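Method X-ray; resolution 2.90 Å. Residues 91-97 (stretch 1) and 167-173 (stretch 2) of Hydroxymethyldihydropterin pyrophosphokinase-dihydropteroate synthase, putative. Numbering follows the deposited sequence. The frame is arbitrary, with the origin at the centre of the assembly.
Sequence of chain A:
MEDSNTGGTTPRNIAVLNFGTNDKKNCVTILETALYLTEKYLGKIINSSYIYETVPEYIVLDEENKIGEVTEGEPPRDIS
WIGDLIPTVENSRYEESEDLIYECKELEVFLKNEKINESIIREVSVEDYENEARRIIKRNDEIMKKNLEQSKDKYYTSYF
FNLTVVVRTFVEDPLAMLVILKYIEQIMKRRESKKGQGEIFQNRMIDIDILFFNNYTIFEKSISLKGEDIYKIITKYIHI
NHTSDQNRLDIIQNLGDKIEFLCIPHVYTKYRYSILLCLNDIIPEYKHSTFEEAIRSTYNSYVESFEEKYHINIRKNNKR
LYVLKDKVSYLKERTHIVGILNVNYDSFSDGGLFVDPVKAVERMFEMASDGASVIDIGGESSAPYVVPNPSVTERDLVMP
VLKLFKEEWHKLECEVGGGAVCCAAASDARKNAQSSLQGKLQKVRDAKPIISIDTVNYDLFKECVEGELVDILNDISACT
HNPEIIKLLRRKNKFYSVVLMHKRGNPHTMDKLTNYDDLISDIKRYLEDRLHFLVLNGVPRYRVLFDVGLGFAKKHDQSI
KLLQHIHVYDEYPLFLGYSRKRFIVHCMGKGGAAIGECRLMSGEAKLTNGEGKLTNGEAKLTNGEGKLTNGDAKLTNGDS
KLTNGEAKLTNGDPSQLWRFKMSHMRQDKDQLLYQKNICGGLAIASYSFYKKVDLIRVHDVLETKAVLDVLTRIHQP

Stretch 1, residues 91-97: NSRYEES
Stretch 2, residues 167-173: VRTFVED

The most distinctive feature of this contact is a single buried ring, that of Phe170, which is approached by three residues of an irregular segment while no direct hydrogen bond joins the two stretches. The rings of Tyr94 and Phe170 form an offset stack, with centroids 4.6 Å apart and planes only 9° from parallel. The offset places Tyr94 CB, rather than the centre of the tyrosine ring, above the phenylalanine: Tyr94 CB lies 3.8 Å from the centroid of the Phe170 ring and 7° off its normal, a CH-pi contact over the face. The closest pair of atoms between the two residues, Tyr94 CD2 and Phe170 CD1, is also 3.8 Å apart.

Stretch 1 has no regular secondary structure. Its backbone is largely extended, with phi/psi of -79/143 at Ser92, -104/163 at Tyr94, -150/127 at Glu95 and -85/150 at Glu96, but it turns at Arg93 (-72/-19). Ser92, Tyr94 and Glu96 all direct CA-to-CB toward stretch 2, whereas that of Glu95 points away. Stretch 2 completes a strand at residues 167-169, then bends at Phe170 (-103/13) before Val171 resumes an extended conformation (-85/137). Arg168 and Phe170 point toward stretch 1, and Thr169 and Val171 point away. The register is set by Tyr94 and Phe170, whose CA atoms are 7.9 Å apart. This spacing leaves room for the two rings, which adopt chi1/chi2 of -62° (m)/58° in Tyr94 and 50° (p)/68° in Phe170.

Ser92, with chi1 t, brings OG to 3.8 Å from Phe170 CZ, obliquely to the ring. The same hydroxyl donates a hydrogen bond within its own stretch, from Ser92 OG to Tyr94 O at 3.1 Å, which spans the turn at Arg93 and ties together the two residues flanking it.

Glu96 combines polar and aromatic contacts. Its side chain is folded, with chi1 and chi2 both m and chi3 at 0°. Glu96 OE2 reaches the edge of the phenylalanine ring, 3.4 Å from Phe170 CD2 and near the ring plane, where the ring hydrogens carry partial positive charge. Glu96 OE1 forms a salt bridge with Arg168, at 3.4 Å from NH2; the carboxylate oxygen lies oblique to the guanidinium. Arg168 reaches it with chi1 and chi2 t, chi3 p and chi4 at -157°.

A water reinforces this polar corner. It donates to Glu96 OE2 and to Arg168 O, both at 2.6 Å, and accepts from Arg168 NE at 3.1 Å, so the carboxylate is connected to both the backbone and the side chain of the arginine.

Beyond the stack, Glu172 (chi1 m, chi2 t) starts sideways but its end comes nearer, leaving Tyr94 OH 4.4 Å from Glu172 OE2. A weak hydrogen bond from Val171 N to Thr169 OG1, 3.4 Å long, spans the bend at Phe170. In all, the two stretches bury 314 Å², and Phe170 contributes the largest share.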

ATOM      1  N   ASN A  91       2.089 -51.307 -19.141  1.00 36.72           N
ATOM      2  CA  ASN A  91       3.447 -50.706 -19.362  1.00 36.22           C
ATOM      3  C   ASN A  91       3.806 -50.286 -20.795  1.00 35.93           C
ATOM      4  O   ASN A  91       3.297 -50.842 -21.776  1.00 36.43           O
ATOM      5  CB  ASN A  91       4.530 -51.716 -18.983  1.00 37.22           C
ATOM      6  CG  ASN A  91       4.695 -51.873 -17.508  1.00 37.44           C
ATOM      7  OD1 ASN A  91       4.934 -50.920 -16.808  1.00 36.64           O
ATOM      8  ND2 ASN A  91       4.592 -53.081 -17.030  1.00 38.64           N
ATOM      9  N   SER A  92       4.752 -49.352 -20.893  1.00 35.26           N
ATOM     10  CA  SER A  92       5.328 -48.931 -22.165  1.00 35.14           C
ATOM     11  C   SER A  92       6.327 -49.965 -22.567  1.00 36.20           C
ATOM     12  O   SER A  92       7.025 -50.474 -21.738  1.00 36.68           O
ATOM     13  CB  SER A  92       6.065 -47.597 -21.997  1.00 34.23           C
ATOM     14  OG  SER A  92       6.629 -47.134 -23.212  1.00 34.21           O
ATOM     15  N   ARG A  93       6.414 -50.255 -23.848  1.00 36.66           N
ATOM     16  CA  ARG A  93       7.458 -51.116 -24.360  1.00 37.73           C
ATOM     17  C   ARG A  93       8.781 -50.448 -24.348  1.00 37.58           C
ATOM     18  O   ARG A  93       9.809 -51.096 -24.416  1.00 38.52           O
ATOM     19  CB  ARG A  93       7.181 -51.496 -25.781  1.00 38.29           C
ATOM     20  CG  ARG A  93       6.213 -52.636 -25.880  1.00 39.06           C
ATOM     21  CD  ARG A  93       5.927 -52.841 -27.331  1.00 39.53           C
ATOM     22  NE  ARG A  93       4.847 -53.783 -27.498  1.00 40.19           N
ATOM     23  CZ  ARG A  93       5.002 -55.077 -27.690  1.00 41.48           C
ATOM     24  NH1 ARG A  93       6.213 -55.618 -27.738  1.00 42.30           N
ATOM     25  NH2 ARG A  93       3.925 -55.821 -27.848  1.00 42.06           N
ATOM     26  N   TYR A  94       8.768 -49.143 -24.276  1.00 36.50           N
ATOM     27  CA  TYR A  94      10.000 -48.407 -24.223  1.00 36.37           C
ATOM     28  C   TYR A  94      10.198 -47.959 -22.786  1.00 35.80           C
ATOM     29  O   TYR A  94       9.285 -48.035 -21.979  1.00 35.39           O
ATOM     30  CB  TYR A  94       9.929 -47.222 -25.169  1.00 35.72           C
ATOM     31  CG  TYR A  94       9.757 -47.603 -26.627  1.00 36.35           C
ATOM     32  CD1 TYR A  94       8.674 -48.369 -27.065  1.00 36.65           C
ATOM     33  CD2 TYR A  94      10.655 -47.156 -27.570  1.00 36.74           C
ATOM     34  CE1 TYR A  94       8.511 -48.685 -28.398  1.00 37.28           C
ATOM     35  CE2 TYR A  94      10.502 -47.467 -28.908  1.00 37.40           C
ATOM     36  CZ  TYR A  94       9.430 -48.226 -29.313  1.00 37.65           C
ATOM     37  OH  TYR A  94       9.320 -48.519 -30.646  1.00 38.38           O
ATOM     38  N   GLU A  95      11.420 -47.566 -22.457  1.00 35.95           N
ATOM     39  CA  GLU A  95      11.684 -46.981 -21.161  1.00 35.41           C
ATOM     40  C   GLU A  95      12.848 -45.969 -21.219  1.00 35.23           C
ATOM     41  O   GLU A  95      13.941 -46.272 -21.745  1.00 36.11           O
ATOM     42  CB  GLU A  95      11.911 -48.082 -20.111  1.00 36.23           C
ATOM     43  CG  GLU A  95      11.633 -47.592 -18.698  1.00 35.60           C
ATOM     44  CD  GLU A  95      10.786 -48.549 -17.845  1.00 36.00           C
ATOM     45  OE1 GLU A  95      11.363 -49.601 -17.414  1.00 37.14           O
ATOM     46  OE2 GLU A  95       9.570 -48.231 -17.567  1.00 35.30           O
ATOM     47  N   GLU A  96      12.571 -44.759 -20.712  1.00 34.17           N
ATOM     48  CA  GLU A  96      13.596 -43.702 -20.550  1.00 33.97           C
ATOM     49  C   GLU A  96      14.343 -43.905 -19.217  1.00 34.29           C
ATOM     50  O   GLU A  96      13.780 -44.435 -18.232  1.00 34.24           O
ATOM     51  CB  GLU A  96      12.999 -42.258 -20.572  1.00 32.80           C
ATOM     52  CG  GLU A  96      12.168 -41.839 -21.785  1.00 32.44           C
ATOM     53  CD  GLU A  96      12.972 -41.858 -23.083  1.00 33.16           C
ATOM     54  OE1 GLU A  96      14.200 -42.194 -23.046  1.00 33.97           O
ATOM     55  OE2 GLU A  96      12.406 -41.576 -24.186  1.00 33.07           O
ATOM     56  N   SER A  97      15.613 -43.487 -19.204  1.00 34.75           N
ATOM     57  CA  SER A  97      16.381 -43.445 -17.957  1.00 35.04           C
ATOM     58  C   SER A  97      15.899 -42.246 -17.214  1.00 33.90           C
ATOM     59  O   SER A  97      15.653 -41.200 -17.816  1.00 33.19           O
ATOM     60  CB  SER A  97      17.902 -43.361 -18.188  1.00 36.03           C
ATOM     61  OG  SER A  97      18.368 -42.035 -18.278  1.00 35.53           O
ATOM     62  N   VAL A 167       7.641 -32.637 -25.472  1.00 29.20           N
ATOM     63  CA  VAL A 167       8.075 -34.037 -25.305  1.00 29.43           C
ATOM     64  C   VAL A 167       9.162 -34.487 -26.296  1.00 30.22           C
ATOM     65  O   VAL A 167       8.967 -34.429 -27.504  1.00 30.72           O
ATOM     66  CB  VAL A 167       6.915 -35.012 -25.540  1.00 29.47           C
ATOM     67  CG1 VAL A 167       7.301 -36.388 -25.034  1.00 29.67           C
ATOM     68  CG2 VAL A 167       5.645 -34.523 -24.886  1.00 28.93           C
ATOM     69  N   ARG A 168      10.291 -34.969 -25.781  1.00 30.44           N
ATOM     70  CA  ARG A 168      11.289 -35.738 -26.574  1.00 31.34           C
ATOM     71  C   ARG A 168      10.759 -37.158 -26.717  1.00 31.58           C
ATOM     72  O   ARG A 168      10.662 -37.875 -25.736  1.00 31.35           O
ATOM     73  CB  ARG A 168      12.617 -35.778 -25.828  1.00 31.59           C
ATOM     74  CG  ARG A 168      13.803 -36.249 -26.664  1.00 32.67           C
ATOM     75  CD  ARG A 168      15.017 -36.569 -25.774  1.00 33.03           C
ATOM     76  NE  ARG A 168      14.691 -37.646 -24.837  1.00 32.80           N
ATOM     77  CZ  ARG A 168      15.307 -37.889 -23.679  1.00 32.81           C
ATOM     78  NH1 ARG A 168      16.331 -37.138 -23.280  1.00 33.02           N
ATOM     79  NH2 ARG A 168      14.880 -38.893 -22.906  1.00 32.71           N
ATOM     80  N   THR A 169      10.380 -37.568 -27.911  1.00 32.11           N
ATOM     81  CA  THR A 169       9.502 -38.714 -28.021  1.00 32.21           C
ATOM     82  C   THR A 169      10.122 -39.818 -28.846  1.00 33.21           C
ATOM     83  O   THR A 169      10.899 -39.565 -29.747  1.00 33.89           O
ATOM     84  CB  THR A 169       8.156 -38.306 -28.634  1.00 31.96           C
ATOM     85  OG1 THR A 169       7.168 -39.294 -28.365  1.00 31.91           O
ATOM     86  CG2 THR A 169       8.281 -38.132 -30.115  1.00 32.70           C
ATOM     87  N   PHE A 170       9.747 -41.048 -28.515  1.00 33.41           N
ATOM     88  CA  PHE A 170      10.185 -42.223 -29.213  1.00 34.42           C
ATOM     89  C   PHE A 170       9.094 -42.750 -30.123  1.00 34.70           C
ATOM     90  O   PHE A 170       9.192 -43.874 -30.630  1.00 35.54           O
ATOM     91  CB  PHE A 170      10.609 -43.288 -28.217  1.00 34.66           C
ATOM     92  CG  PHE A 170       9.616 -43.545 -27.157  1.00 33.98           C
ATOM     93  CD1 PHE A 170       8.402 -44.126 -27.449  1.00 34.00           C
ATOM     94  CD2 PHE A 170       9.892 -43.203 -25.842  1.00 33.42           C
ATOM     95  CE1 PHE A 170       7.466 -44.367 -26.437  1.00 33.51           C
ATOM     96  CE2 PHE A 170       8.971 -43.435 -24.818  1.00 32.90           C
ATOM     97  CZ  PHE A 170       7.751 -44.024 -25.113  1.00 32.97           C
ATOM     98  N   VAL A 171       8.054 -41.950 -30.349  1.00 34.12           N
ATOM     99  CA  VAL A 171       7.040 -42.302 -31.336  1.00 34.50           C
ATOM    100  C   VAL A 171       7.533 -41.829 -32.676  1.00 35.19           C
ATOM    101  O   VAL A 171       8.055 -40.730 -32.788  1.00 34.99           O
ATOM    102  CB  VAL A 171       5.685 -41.651 -31.072  1.00 33.80           C
ATOM    103  CG1 VAL A 171       4.682 -42.117 -32.121  1.00 34.38           C
ATOM    104  CG2 VAL A 171       5.197 -41.987 -29.679  1.00 33.17           C
ATOM    105  N   GLU A 172       7.367 -42.663 -33.693  1.00 36.09           N
ATOM    106  CA  GLU A 172       8.039 -42.428 -34.951  1.00 36.99           C
ATOM    107  C   GLU A 172       7.258 -41.549 -35.913  1.00 37.07           C
ATOM    108  O   GLU A 172       7.823 -41.055 -36.878  1.00 37.77           O
ATOM    109  CB  GLU A 172       8.345 -43.757 -35.613  1.00 38.09           C
ATOM    110  CG  GLU A 172       9.132 -44.757 -34.730  1.00 38.28           C
ATOM    111  CD  GLU A 172       9.516 -46.048 -35.468  1.00 39.58           C
ATOM    112  OE1 GLU A 172       9.517 -46.049 -36.727  1.00 40.42           O
ATOM    113  OE2 GLU A 172       9.803 -47.058 -34.781  1.00 39.84           O
ATOM    114  N   ASP A 173       5.966 -41.349 -35.679  1.00 36.52           N
ATOM    115  CA  ASP A 173       5.212 -40.421 -36.513  1.00 36.66           C
ATOM    116  C   ASP A 173       3.997 -39.825 -35.813  1.00 35.81           C
ATOM    117  O   ASP A 173       3.491 -40.409 -34.879  1.00 35.30           O
ATOM    118  CB  ASP A 173       4.792 -41.107 -37.812  1.00 37.74           C
ATOM    119  CG  ASP A 173       3.838 -42.281 -37.585  1.00 37.81           C
ATOM    120  OD1 ASP A 173       2.698 -42.074 -37.090  1.00 37.26           O
ATOM    121  OD2 ASP A 173       4.229 -43.424 -37.928  1.00 38.53           O
TER
HETATM  122  O   HOH W   1      12.566 -39.645 -25.853  1.00 19.16           O